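Local structure of glucoamylase (Thermoanaerobacterium thermosaccharolyticum, 1LF6) at residues A[285-290]-A[297-302]; A[278-283]-A[304-309]. The protein hydrolyses starch-type glucans, probably releasing beta-D-glucose units one after another from the non-reducing chain ends, as a family 15 glycoside hydrolase. All coordinates share one frame; numbering follows the deposited sequence.

Contact 1 of 2, residues A[285-290]-A[297-302]; sequences NTLNNF and LYYNSM
Leu287 and Tyr299 mark the closest backbone approach, CA to CA 8.6 Å, between the irregular loop segment 285-290 and the helical segment 297-302, so the gap is bridged mainly by side chains from the helix. Tyr298 has its CG anti to the backbone N (chi1 164°), which sends the ring out from the helix to the loop, where OH donates a hydrogen bond of 2.7 Å to Asn288 O. The hydroxyl lies in the carbonyl plane, on a lone pair, with a C=O...O angle of 139°. Phe290 meets the same tyrosine in an offset edge-to-face pair, the edge of Phe290 turned toward the face of Tyr298 with the planes at 83°. Here CE1 of Phe290 comes to 3.5 Å from CZ of Tyr298. On the neighbouring helical position, the Tyr299 ring is covered on one face by CD2 of Tyr298, and its OH reaches the loop in two ways. It packs against CB of Asn289 at 3.5 Å and donates to a water, 2.7 Å from Tyr299 OH, which lies next to Leu287 O. Two successive loop carbonyls are thus reached by two successive tyrosines, one directly and one by way of the water. Further along the helix, CD1 of Leu287 packs against CB of Met302, 3.7 Å away, and the bent methionine chain also brings CG toward a face of Tyr298. The loop connects helices 269-284 and 296-306, consistent with a linker between the beta sandwich and the (alpha/alpha) barrel. Helix 342-355 covers Leu287, Tyr298 and Met302 through Ala355, and Asn288 ND2 bonds Ala354 O at its end; helix 653-668 meets Phe290 through Ala664.

Contact 2 of 2, residues A[278-283]-A[304-309]; sequences DEWTKY and ILKASE
Lys306 has the largest share of this contact, reaching from the last turn of helix 296-306 to two aromatic rings of helix 269-284. Its CB sits at the edge of the Trp280 indole, near the ring plane, 3.9 Å from CZ3, and at the same distance from CE1 of Tyr283. The next atom, CG, lies over one face of the Tyr283 phenol, offset toward the rim, but is modelled too close to the ring, so the exact distance of this CH-pi contact is doubtful. A bend at chi2 (-66°) then turns the chain so that CE stays over the same face, near its rim, 3.8 Å from CE2 of Tyr283. At the tip, NZ is 5.6 Å from the Tyr283 centroid, at most a weak cation-pi attraction. Helix 269-284 comes after the strands of the beta sandwich and helix 296-306 before the other helices of the (alpha/alpha) barrel region, so the lysine joins two successive helices where the two domains meet. Tyr283 has CG anti to its own N (chi1 171°), an extended setting that carries the phenol across to helix 296-306; its OH bonds Asp357 OD1. Beyond the helix end Ala307, within the type I turn Lys306-Glu309, places CB 4.0 Å from CH2 of Trp280, while NE1 of that indole donates to Thr42 O.

Helix 296-306 serves both contacts: the loop 285-290 meets its earlier turns in contact 1, and helix 269-284 meets its end in contact 2. The contact centres are about 10 Å apart, and they touch where Met302 O of contact 1 comes to 4.0 Å from Tyr283 CE1 of contact 2. Since 285-290 directly follows helix 269-284, contact 1 joins the nearer and contact 2 the more distant parts of this helix-loop-helix. Asp357 joins them further, touching Leu287 and accepting from Tyr283 OH. Both lie away from the probable catalytic Glu435 and Glu438, in what is probably the linker region between the sandwich and barrel domains.

Contact 1 of 2, residues A[285-290]-A[297-302]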
# COMPACT_ATOMS: atom_id res chain seq x y z
N ASN A 285 -18.39 2.83 12.17
CA ASN A 285 -19.36 2.45 13.19
C ASN A 285 -20.06 1.14 12.90
O ASN A 285 -20.88 0.67 13.69
CB ASN A 285 -20.39 3.57 13.38
CG ASN A 285 -19.78 4.80 14.01
OD1 ASN A 285 -18.87 4.70 14.82
ND2 ASN A 285 -20.29 5.97 13.64
N THR A 286 -19.74 0.54 11.77
CA THR A 286 -20.32 -0.73 11.40
C THR A 286 -19.38 -1.84 11.89
O THR A 286 -19.74 -3.01 11.95
CB THR A 286 -20.50 -0.83 9.86
OG1 THR A 286 -21.58 -1.71 9.56
CG2 THR A 286 -19.24 -1.36 9.20
N LEU A 287 -18.17 -1.44 12.28
CA LEU A 287 -17.14 -2.37 12.75
C LEU A 287 -17.18 -2.63 14.26
O LEU A 287 -17.66 -1.80 15.03
CB LEU A 287 -15.75 -1.83 12.38
CG LEU A 287 -15.51 -1.41 10.92
CD1 LEU A 287 -14.13 -0.78 10.81
CD2 LEU A 287 -15.62 -2.61 10.00
N ASN A 288 -16.65 -3.78 14.67
CA ASN A 288 -16.60 -4.12 16.08
C ASN A 288 -15.72 -3.09 16.79
O ASN A 288 -14.68 -2.68 16.27
CB ASN A 288 -15.98 -5.51 16.28
CG ASN A 288 -16.75 -6.60 15.56
OD1 ASN A 288 -17.97 -6.73 15.70
ND2 ASN A 288 -16.04 -7.41 14.79
N ASN A 289 -16.15 -2.66 17.97
CA ASN A 289 -15.38 -1.67 18.73
C ASN A 289 -14.74 -2.33 19.94
O ASN A 289 -14.09 -1.66 20.74
CB ASN A 289 -16.28 -0.51 19.16
CG ASN A 289 -17.44 -0.96 20.04
OD1 ASN A 289 -17.25 -1.67 21.02
ND2 ASN A 289 -18.64 -0.53 19.68
N PHE A 290 -14.95 -3.63 20.07
CA PHE A 290 -14.40 -4.41 21.18
C PHE A 290 -14.70 -3.77 22.53
O PHE A 290 -13.78 -3.42 23.28
CB PHE A 290 -12.89 -4.59 21.00
CG PHE A 290 -12.51 -5.20 19.68
CD1 PHE A 290 -12.35 -4.39 18.56
CD2 PHE A 290 -12.37 -6.57 19.55
CE1 PHE A 290 -12.06 -4.95 17.32
CE2 PHE A 290 -12.08 -7.14 18.31
CZ PHE A 290 -11.93 -6.33 17.20
N LEU A 297 -5.64 3.76 15.66
CA LEU A 297 -4.88 2.99 14.68
C LEU A 297 -5.72 1.87 14.11
O LEU A 297 -5.57 1.51 12.94
CB LEU A 297 -3.59 2.44 15.30
CG LEU A 297 -2.60 1.79 14.33
CD1 LEU A 297 -2.32 2.71 13.15
CD2 LEU A 297 -1.31 1.47 15.06
N TYR A 298 -6.60 1.31 14.93
CA TYR A 298 -7.48 0.23 14.48
C TYR A 298 -8.39 0.76 13.38
O TYR A 298 -8.48 0.19 12.30
CB TYR A 298 -8.33 -0.28 15.65
CG TYR A 298 -9.53 -1.11 15.25
CD1 TYR A 298 -9.38 -2.41 14.78
CD2 TYR A 298 -10.83 -0.61 15.38
CE1 TYR A 298 -10.49 -3.20 14.47
CE2 TYR A 298 -11.95 -1.39 15.07
CZ TYR A 298 -11.77 -2.68 14.62
OH TYR A 298 -12.87 -3.47 14.36
N TYR A 299 -9.08 1.86 13.66
CA TYR A 299 -9.97 2.45 12.67
C TYR A 299 -9.17 2.95 11.46
O TYR A 299 -9.58 2.75 10.31
CB TYR A 299 -10.78 3.59 13.30
CG TYR A 299 -11.88 3.10 14.23
CD1 TYR A 299 -12.97 2.40 13.72
CD2 TYR A 299 -11.82 3.32 15.60
CE1 TYR A 299 -13.99 1.93 14.57
CE2 TYR A 299 -12.83 2.86 16.46
CZ TYR A 299 -13.91 2.16 15.93
OH TYR A 299 -14.90 1.70 16.78
N ASN A 300 -8.03 3.58 11.71
CA ASN A 300 -7.21 4.08 10.61
C ASN A 300 -6.84 2.92 9.69
O ASN A 300 -6.99 3.01 8.47
CB ASN A 300 -5.93 4.75 11.14
CG ASN A 300 -5.17 5.51 10.06
OD1 ASN A 300 -3.97 5.28 9.85
ND2 ASN A 300 -5.85 6.41 9.37
N SER A 301 -6.37 1.82 10.28
CA SER A 301 -5.98 0.65 9.50
C SER A 301 -7.15 0.10 8.68
O SER A 301 -6.99 -0.20 7.50
CB SER A 301 -5.45 -0.46 10.43
OG SER A 301 -4.30 -0.02 11.14
N MET A 302 -8.32 -0.02 9.30
CA MET A 302 -9.47 -0.56 8.60
C MET A 302 -9.95 0.31 7.43
O MET A 302 -10.41 -0.21 6.42
CB MET A 302 -10.62 -0.83 9.57
CG MET A 302 -10.36 -1.98 10.55
SD MET A 302 -9.74 -3.47 9.75
CE MET A 302 -11.03 -3.80 8.54
O HOH W 1 -16.94 0.60 15.49

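Contact 2 of 2, residues A[278-283]-A[304-309]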
# COMPACT_ATOMS: atom_id res chain seq x y z
N ASP A 278 -18.93 11.80 6.94
CA ASP A 278 -20.06 10.97 7.37
C ASP A 278 -20.03 9.58 6.74
O ASP A 278 -20.31 8.59 7.41
CB ASP A 278 -21.40 11.64 7.03
CG ASP A 278 -21.63 12.93 7.79
OD1 ASP A 278 -21.23 13.00 8.98
OD2 ASP A 278 -22.23 13.86 7.22
N GLU A 279 -19.70 9.52 5.45
CA GLU A 279 -19.66 8.24 4.75
C GLU A 279 -18.63 7.31 5.39
O GLU A 279 -18.90 6.12 5.58
CB GLU A 279 -19.32 8.46 3.28
CG GLU A 279 -20.25 7.71 2.33
CD GLU A 279 -19.93 7.96 0.86
OE1 GLU A 279 -20.71 7.48 0.00
OE2 GLU A 279 -18.92 8.62 0.56
N TRP A 280 -17.47 7.86 5.72
CA TRP A 280 -16.40 7.09 6.34
C TRP A 280 -16.74 6.72 7.78
O TRP A 280 -16.41 5.63 8.25
CB TRP A 280 -15.09 7.87 6.29
CG TRP A 280 -14.29 7.61 5.06
CD1 TRP A 280 -13.91 8.52 4.12
CD2 TRP A 280 -13.80 6.34 4.61
NE1 TRP A 280 -13.22 7.89 3.11
CE2 TRP A 280 -13.14 6.55 3.39
CE3 TRP A 280 -13.87 5.03 5.13
CZ2 TRP A 280 -12.53 5.51 2.67
CZ3 TRP A 280 -13.27 4.00 4.42
CH2 TRP A 280 -12.61 4.25 3.20
N THR A 281 -17.39 7.64 8.49
CA THR A 281 -17.76 7.42 9.88
C THR A 281 -18.79 6.30 9.94
O THR A 281 -18.73 5.43 10.81
CB THR A 281 -18.36 8.70 10.49
OG1 THR A 281 -17.42 9.77 10.36
CG2 THR A 281 -18.65 8.50 11.97
N LYS A 282 -19.72 6.32 8.99
CA LYS A 282 -20.76 5.30 8.90
C LYS A 282 -20.12 3.91 8.81
O LYS A 282 -20.57 2.96 9.46
CB LYS A 282 -21.62 5.54 7.66
CG LYS A 282 -22.67 4.49 7.42
CD LYS A 282 -23.38 4.73 6.10
CE LYS A 282 -24.48 3.71 5.87
NZ LYS A 282 -25.21 3.99 4.60
N TYR A 283 -19.08 3.80 8.00
CA TYR A 283 -18.39 2.53 7.85
C TYR A 283 -17.69 2.11 9.13
O TYR A 283 -17.81 0.96 9.54
CB TYR A 283 -17.36 2.60 6.72
CG TYR A 283 -16.48 1.37 6.67
CD1 TYR A 283 -15.13 1.44 7.03
CD2 TYR A 283 -17.01 0.14 6.31
CE1 TYR A 283 -14.33 0.29 7.03
CE2 TYR A 283 -16.22 -1.01 6.30
CZ TYR A 283 -14.88 -0.93 6.66
OH TYR A 283 -14.10 -2.06 6.63
N ILE A 304 -7.97 2.36 5.68
CA ILE A 304 -6.93 2.23 4.67
C ILE A 304 -7.16 0.96 3.86
O ILE A 304 -7.07 0.99 2.63
CB ILE A 304 -5.52 2.19 5.32
CG1 ILE A 304 -5.16 3.57 5.87
CG2 ILE A 304 -4.47 1.73 4.30
CD1 ILE A 304 -3.83 3.61 6.59
N LEU A 305 -7.47 -0.14 4.54
CA LEU A 305 -7.73 -1.40 3.83
C LEU A 305 -8.96 -1.23 2.96
O LEU A 305 -8.96 -1.57 1.78
CB LEU A 305 -7.95 -2.54 4.84
CG LEU A 305 -6.75 -2.88 5.73
CD1 LEU A 305 -7.10 -4.07 6.62
CD2 LEU A 305 -5.52 -3.20 4.87
N LYS A 306 -10.01 -0.68 3.56
CA LYS A 306 -11.26 -0.45 2.85
C LYS A 306 -11.02 0.38 1.60
O LYS A 306 -11.61 0.15 0.55
CB LYS A 306 -12.24 0.27 3.77
CG LYS A 306 -13.61 -0.37 3.84
CD LYS A 306 -14.32 -0.28 2.52
CE LYS A 306 -15.63 -1.04 2.54
NZ LYS A 306 -16.30 -0.86 1.23
N ALA A 307 -10.13 1.36 1.72
CA ALA A 307 -9.80 2.26 0.61
C ALA A 307 -8.81 1.66 -0.39
O ALA A 307 -8.43 2.33 -1.36
CB ALA A 307 -9.24 3.57 1.17
N SER A 308 -8.39 0.41 -0.18
CA SER A 308 -7.42 -0.22 -1.07
C SER A 308 -8.04 -1.18 -2.09
O SER A 308 -7.33 -1.93 -2.77
CB SER A 308 -6.36 -0.97 -0.25
OG SER A 308 -5.61 -0.06 0.53
N GLU A 309 -9.36 -1.13 -2.21
CA GLU A 309 -10.07 -1.98 -3.16
C GLU A 309 -10.33 -1.20 -4.45
O GLU A 309 -10.59 -0.00 -4.40
CB GLU A 309 -11.42 -2.42 -2.57
CG GLU A 309 -12.33 -3.18 -3.54
CD GLU A 309 -13.70 -3.48 -2.95
OE1 GLU A 309 -14.31 -2.57 -2.35
OE2 GLU A 309 -14.18 -4.62 -3.11